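Local coordinates for farnesyl pyrophosphate synthetase (Staphylococcus aureus, PDB 5H9D) that catalyses heptaprenyl diphosphate synthesis as the polyprenyl synthase-family component of a two-subunit enzyme, probably extending an allylic diphosphate with the help of magnesium, at the interface of chains A and B. Sequence-based numbering; all coordinates share one arbitrary frame. Chains: chain A, Farnesyl pyrophosphate synthetase; chain B, Heptaprenyl diphosphate synthase (HEPPP synthase) subunit 1 family protein.

Contact 1: the interface of chains A and B. Residues chain A 127, 130-131, 134-135, 138; chain B 82-83, 86.
A:His130 ND1 and B:Tyr82 OH, the phenol hydroxyl, share a hydrogen bond of 2.7 Å in this helix-on-helix contact, where helix 127-150 of the catalytic FPP/GGPP synthase-family subunit meets helix 70-88 of the subunit 1 protein. The bond is nearly straight, 173° at the hydrogen, and each partner lies in plane at the edge of the other's ring, while the two side chains cross roughly at right angles. Which group donates is not decided by the coordinates. B:Tyr82 has CG anti to its backbone nitrogen (chi1 174°), which carries the ring alongside chain A's helix and turns one face to A:Ser134. There A:Ser134 CB sits 3.4 Å from B:Tyr82 CD2, above the face but offset toward the rim, a CH-pi contact. The serine hydroxyl turns back to its own helix: A:Ser134 OG donates to A:Gln131 O at 3.1 Å, approaching from above the carbonyl plane. B:Thr83 presents its methyl group, CG2, to A:Val138 CG2 at 3.5 Å and crosswise to the carboxylate carbon A:Glu135 CD at 3.7 Å. Near the far end of the patch, the amide A:Asn127 ND2 donates to B:Ala86 O at 2.9 Å. The donor lies in the carbonyl plane, with 155° at the hydrogen, although the oxygen is tilted somewhat from the amide plane of A:Asn127. The bond joins the first residue of one helix to a backbone oxygen near the C-terminal end of the other. B:Ala86 CB packs 3.9 Å from A:Gln131 CA.

Contact 2: the interface of chains A and B. Residues chain A 84-85, 87, 103; chain B 61-62, 68, 71.
B:Lys68 runs across the end of helix 62-85 of chain A and brings the aliphatic part of its chain against A:Val84, A:Ile85 and A:Gln103. A:Val84 and A:Ile85 fill the two variable positions of the first aspartate-rich motif, DDXXD, of the polyprenyl synthases. B:Lys68 has 95 Å² hidden by chain A, more than any other residue of the patch. Its CB lies 3.7 Å from A:Ile85 CA, and the two side chains pass each other in opposite directions. Its CG meets a backbone oxygen, A:Val84 O, at 3.4 Å. A bend at chi2 (37°) then routes the chain to the amide of A:Gln103, where B:Lys68 CE is 3.9 Å from A:Gln103 CD. A second bend, at chi4 (-59°), sets the direction of the terminal NZ, which lies near A:Lys87 CE. A:Gln103 stands at the start of helix 103-121, with CG anti to the backbone nitrogen (chi1 -162°) and the chain extended beyond it, which sends the amide out into chain B. On its other flank A:Gln103 NE2 approaches B:Thr62 OG1 only to 4.1 Å, a proximity rather than a bond, with the two side chains running antiparallel. B:Ile71 supplies a purely apolar contact: its terminal methyl, CD1, meets A:Val84 CG1 at 3.3 Å, the side chains crossing at about a right angle. The same methyl lies 3.9 Å from A:Ile85 CG1, but here the two isoleucines slide past each other in opposite directions. Beyond the motif, A:Lys87 crosses the end of B:Lys68 nearly perpendicularly, with A:Lys87 NZ and B:Lys68 NZ 4.8 Å apart; if both are charged, the neighbouring acidic motif may moderate the effect. By packing on the middle of DDXXD, whose aspartates bind the allylic diphosphate through magnesium in this family, the subunit 1 protein contacts a catalytic segment and may influence its position.

Contact 1: the interface of chains A and B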
ATOM      1  N   ASN A 127      17.045   9.243  -7.462  1.00 88.01           N
ATOM      2  CA  ASN A 127      16.537   9.503  -6.110  1.00 88.34           C
ATOM      3  C   ASN A 127      15.261  10.369  -6.034  1.00 89.40           C
ATOM      4  O   ASN A 127      14.619  10.465  -4.978  1.00 89.00           O
ATOM      5  CB  ASN A 127      17.671  10.127  -5.280  1.00 87.78           C
ATOM      6  CG  ASN A 127      17.214  10.628  -3.924  1.00 87.05           C
ATOM      7  OD1 ASN A 127      16.758  11.759  -3.796  1.00 86.98           O
ATOM      8  ND2 ASN A 127      17.339   9.788  -2.906  1.00 86.45           N
ATOM      9  N   HIS A 130      12.078   7.879  -6.215  1.00 79.08           N
ATOM     10  CA  HIS A 130      11.844   7.326  -4.883  1.00 77.70           C
ATOM     11  C   HIS A 130      11.113   8.315  -3.985  1.00 77.65           C
ATOM     12  O   HIS A 130      10.212   7.933  -3.235  1.00 76.73           O
ATOM     13  CB  HIS A 130      13.171   6.910  -4.239  1.00 74.52           C
ATOM     14  CG  HIS A 130      13.756   5.663  -4.819  1.00 71.40           C
ATOM     15  ND1 HIS A 130      13.152   4.434  -4.693  1.00 72.39           N
ATOM     16  CD2 HIS A 130      14.865   5.459  -5.562  1.00 71.80           C
ATOM     17  CE1 HIS A 130      13.861   3.526  -5.335  1.00 71.05           C
ATOM     18  NE2 HIS A 130      14.906   4.123  -5.875  1.00 70.72           N
ATOM     19  N   GLN A 131      11.503   9.586  -4.060  1.00 78.30           N
ATOM     20  CA  GLN A 131      10.852  10.618  -3.259  1.00 78.77           C
ATOM     21  C   GLN A 131       9.430  10.766  -3.794  1.00 76.67           C
ATOM     22  O   GLN A 131       8.496  10.953  -3.026  1.00 76.95           O
ATOM     23  CB  GLN A 131      11.612  11.958  -3.353  1.00 80.64           C
ATOM     24  CG  GLN A 131      11.037  12.968  -4.355  1.00 84.50           C
ATOM     25  CD  GLN A 131      10.429  14.212  -3.680  1.00 87.19           C
ATOM     26  OE1 GLN A 131       9.479  14.817  -4.203  1.00 87.81           O
ATOM     27  NE2 GLN A 131      10.987  14.605  -2.525  1.00 86.74           N
ATOM     28  N   SER A 134       7.328   7.480  -2.914  1.00 69.82           N
ATOM     29  CA  SER A 134       7.093   7.386  -1.482  1.00 70.58           C
ATOM     30  C   SER A 134       6.057   8.368  -0.937  1.00 70.73           C
ATOM     31  O   SER A 134       5.189   7.972  -0.169  1.00 70.35           O
ATOM     32  CB  SER A 134       8.417   7.527  -0.726  1.00 72.46           C
ATOM     33  OG  SER A 134       8.872   8.868  -0.738  1.00 75.97           O
ATOM     34  N   GLU A 135       6.140   9.640  -1.329  1.00 71.75           N
ATOM     35  CA  GLU A 135       5.168  10.650  -0.876  1.00 72.14           C
ATOM     36  C   GLU A 135       3.762  10.313  -1.415  1.00 71.00           C
ATOM     37  O   GLU A 135       2.738  10.609  -0.792  1.00 69.14           O
ATOM     38  CB  GLU A 135       5.587  12.045  -1.354  1.00 73.94           C
ATOM     39  CG  GLU A 135       5.313  13.155  -0.334  1.00 77.35           C
ATOM     40  CD  GLU A 135       6.270  13.101   0.851  1.00 80.71           C
ATOM     41  OE1 GLU A 135       7.512  13.094   0.633  1.00 81.95           O
ATOM     42  OE2 GLU A 135       5.787  13.071   2.002  1.00 81.30           O
ATOM     43  N   VAL A 138       2.231   7.654   0.676  1.00 64.38           N
ATOM     44  CA  VAL A 138       1.751   8.284   1.908  1.00 63.76           C
ATOM     45  C   VAL A 138       0.358   8.884   1.662  1.00 63.47           C
ATOM     46  O   VAL A 138      -0.533   8.764   2.509  1.00 63.28           O
ATOM     47  CB  VAL A 138       2.659   9.457   2.377  1.00 63.30           C
ATOM     48  CG1 VAL A 138       2.287   9.854   3.797  1.00 61.71           C
ATOM     49  CG2 VAL A 138       4.104   9.087   2.292  1.00 62.58           C
TER
ATOM     50  N   TYR B  82       9.563   5.287   4.288  1.00 66.19           N
ATOM     51  CA  TYR B  82      10.216   5.302   2.979  1.00 67.80           C
ATOM     52  C   TYR B  82      10.483   6.705   2.422  1.00 67.86           C
ATOM     53  O   TYR B  82      11.485   6.928   1.734  1.00 67.00           O
ATOM     54  CB  TYR B  82       9.409   4.404   2.008  1.00 68.44           C
ATOM     55  CG  TYR B  82       9.814   4.370   0.532  1.00 69.69           C
ATOM     56  CD1 TYR B  82      11.155   4.470   0.113  1.00 68.59           C
ATOM     57  CD2 TYR B  82       8.845   4.148  -0.449  1.00 70.25           C
ATOM     58  CE1 TYR B  82      11.500   4.341  -1.238  1.00 66.66           C
ATOM     59  CE2 TYR B  82       9.183   4.014  -1.794  1.00 69.39           C
ATOM     60  CZ  TYR B  82      10.499   4.107  -2.184  1.00 67.90           C
ATOM     61  OH  TYR B  82      10.766   3.939  -3.528  1.00 66.65           O
ATOM     62  N   THR B  83       9.605   7.655   2.717  1.00 68.75           N
ATOM     63  CA  THR B  83       9.841   9.017   2.257  1.00 69.60           C
ATOM     64  C   THR B  83      11.166   9.391   2.894  1.00 70.41           C
ATOM     65  O   THR B  83      11.952  10.151   2.331  1.00 70.55           O
ATOM     66  CB  THR B  83       8.768   9.970   2.762  1.00 69.62           C
ATOM     67  OG1 THR B  83       8.481   9.672   4.132  1.00 70.29           O
ATOM     68  CG2 THR B  83       7.507   9.833   1.932  1.00 69.86           C
ATOM     69  N   ALA B  86      13.963   7.821   1.400  1.00 74.81           N
ATOM     70  CA  ALA B  86      14.072   8.681   0.224  1.00 75.98           C
ATOM     71  C   ALA B  86      15.002   9.882   0.421  1.00 76.93           C
ATOM     72  O   ALA B  86      15.815  10.178  -0.464  1.00 76.31           O
ATOM     73  CB  ALA B  86      12.694   9.159  -0.201  1.00 74.80           C
TER

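Contact 2: the interface of chains A and B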
ATOM      1  N   VAL A  84      -8.468  -7.331   5.111  1.00 58.46           N
ATOM      2  CA  VAL A  84      -8.455  -7.525   6.559  1.00 58.43           C
ATOM      3  C   VAL A  84      -9.296  -6.422   7.173  1.00 60.64           C
ATOM      4  O   VAL A  84      -9.994  -6.626   8.168  1.00 62.41           O
ATOM      5  CB  VAL A  84      -7.030  -7.407   7.211  1.00 58.19           C
ATOM      6  CG1 VAL A  84      -7.152  -7.427   8.745  1.00 54.66           C
ATOM      7  CG2 VAL A  84      -6.122  -8.557   6.777  1.00 57.51           C
ATOM      8  N   ILE A  85      -9.224  -5.241   6.587  1.00 61.15           N
ATOM      9  CA  ILE A  85      -9.984  -4.125   7.115  1.00 62.77           C
ATOM     10  C   ILE A  85     -11.486  -4.255   6.835  1.00 64.39           C
ATOM     11  O   ILE A  85     -12.295  -3.974   7.698  1.00 64.75           O
ATOM     12  CB  ILE A  85      -9.461  -2.788   6.530  1.00 60.60           C
ATOM     13  CG1 ILE A  85      -7.995  -2.622   6.887  1.00 59.17           C
ATOM     14  CG2 ILE A  85     -10.259  -1.616   7.074  1.00 59.72           C
ATOM     15  CD1 ILE A  85      -7.368  -1.422   6.280  1.00 58.37           C
ATOM     16  N   LYS A  87     -13.294  -6.928   6.484  1.00 70.19           N
ATOM     17  CA  LYS A  87     -13.877  -8.206   6.849  1.00 69.17           C
ATOM     18  C   LYS A  87     -14.355  -8.922   5.570  1.00 69.20           C
ATOM     19  O   LYS A  87     -15.226  -9.781   5.608  1.00 69.34           O
ATOM     20  CB  LYS A  87     -15.043  -7.981   7.814  1.00 68.88           C
ATOM     21  CG  LYS A  87     -14.629  -7.726   9.268  1.00 69.17           C
ATOM     22  CD  LYS A  87     -15.777  -7.093  10.076  1.00 69.37           C
ATOM     23  CE  LYS A  87     -15.676  -7.366  11.578  1.00 70.78           C
ATOM     24  NZ  LYS A  87     -16.330  -8.659  12.006  1.00 69.83           N
ATOM     25  N   GLN A 103      -5.958 -13.538  10.601  1.00 59.06           N
ATOM     26  CA  GLN A 103      -5.660 -12.123  10.569  1.00 59.79           C
ATOM     27  C   GLN A 103      -4.188 -11.792  10.720  1.00 58.82           C
ATOM     28  O   GLN A 103      -3.706 -10.887  10.044  1.00 59.52           O
ATOM     29  CB  GLN A 103      -6.484 -11.389  11.637  1.00 61.94           C
ATOM     30  CG  GLN A 103      -6.583  -9.892  11.429  1.00 66.59           C
ATOM     31  CD  GLN A 103      -7.539  -9.206  12.424  1.00 71.16           C
ATOM     32  OE1 GLN A 103      -8.727  -9.559  12.523  1.00 70.11           O
ATOM     33  NE2 GLN A 103      -7.020  -8.214  13.157  1.00 70.44           N
TER
ATOM     34  N   ILE B  61      -2.076  -4.798  16.839  1.00 70.75           N
ATOM     35  CA  ILE B  61      -3.460  -4.774  16.412  1.00 69.56           C
ATOM     36  C   ILE B  61      -4.173  -6.107  16.649  1.00 69.63           C
ATOM     37  O   ILE B  61      -5.317  -6.134  17.084  1.00 69.34           O
ATOM     38  CB  ILE B  61      -3.531  -4.339  14.923  1.00 69.41           C
ATOM     39  CG1 ILE B  61      -3.301  -2.819  14.845  1.00 68.09           C
ATOM     40  CG2 ILE B  61      -4.860  -4.758  14.290  1.00 66.17           C
ATOM     41  CD1 ILE B  61      -2.836  -2.326  13.499  1.00 68.01           C
ATOM     42  N   THR B  62      -3.486  -7.210  16.406  1.00 69.59           N
ATOM     43  CA  THR B  62      -4.099  -8.513  16.585  1.00 71.07           C
ATOM     44  C   THR B  62      -4.042  -9.027  18.041  1.00 73.00           C
ATOM     45  O   THR B  62      -4.804  -9.923  18.419  1.00 71.78           O
ATOM     46  CB  THR B  62      -3.451  -9.546  15.613  1.00 69.90           C
ATOM     47  OG1 THR B  62      -3.201  -8.927  14.344  1.00 71.89           O
ATOM     48  CG2 THR B  62      -4.393 -10.689  15.350  1.00 69.01           C
ATOM     49  N   LYS B  68      -9.572  -2.597  13.035  1.00 74.85           N
ATOM     50  CA  LYS B  68      -8.885  -2.799  11.771  1.00 72.10           C
ATOM     51  C   LYS B  68      -8.323  -1.493  11.205  1.00 71.28           C
ATOM     52  O   LYS B  68      -7.208  -1.465  10.697  1.00 71.74           O
ATOM     53  CB  LYS B  68      -9.851  -3.450  10.794  1.00 71.97           C
ATOM     54  CG  LYS B  68     -10.128  -4.921  11.099  1.00 72.42           C
ATOM     55  CD  LYS B  68     -10.208  -5.238  12.585  1.00 70.91           C
ATOM     56  CE  LYS B  68     -10.513  -6.714  12.793  1.00 71.85           C
ATOM     57  NZ  LYS B  68     -11.809  -7.077  12.138  1.00 70.78           N
ATOM     58  N   ILE B  71      -4.772  -0.598  11.247  1.00 56.97           N
ATOM     59  CA  ILE B  71      -3.845  -1.104  10.247  1.00 53.92           C
ATOM     60  C   ILE B  71      -3.395   0.037   9.317  1.00 54.07           C
ATOM     61  O   ILE B  71      -2.206   0.137   8.979  1.00 53.26           O
ATOM     62  CB  ILE B  71      -4.524  -2.223   9.381  1.00 53.95           C
ATOM     63  CG1 ILE B  71      -5.043  -3.355  10.279  1.00 52.37           C
ATOM     64  CG2 ILE B  71      -3.538  -2.796   8.348  1.00 51.88           C
ATOM     65  CD1 ILE B  71      -5.718  -4.506   9.506  1.00 48.74           C
TER

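About 25 Å separates the C-alpha centres of contact 1 and contact 2, and one element of chain B spans the distance: helix 70-88 enters contact 2 near its start through B:Ile71 and reaches contact 1 in its last turns. Chain A answers with different helices, 127-150 at contact 1 and 62-85 with 103-121 at contact 2. Fixing both ends of one helix should restrict rotation of the subunits against each other. Contact 1 contributes directional hydrogen bonds, whereas contact 2 adds chiefly packing beside the aspartate-rich motif, consistent with an enzyme built from two unlike components.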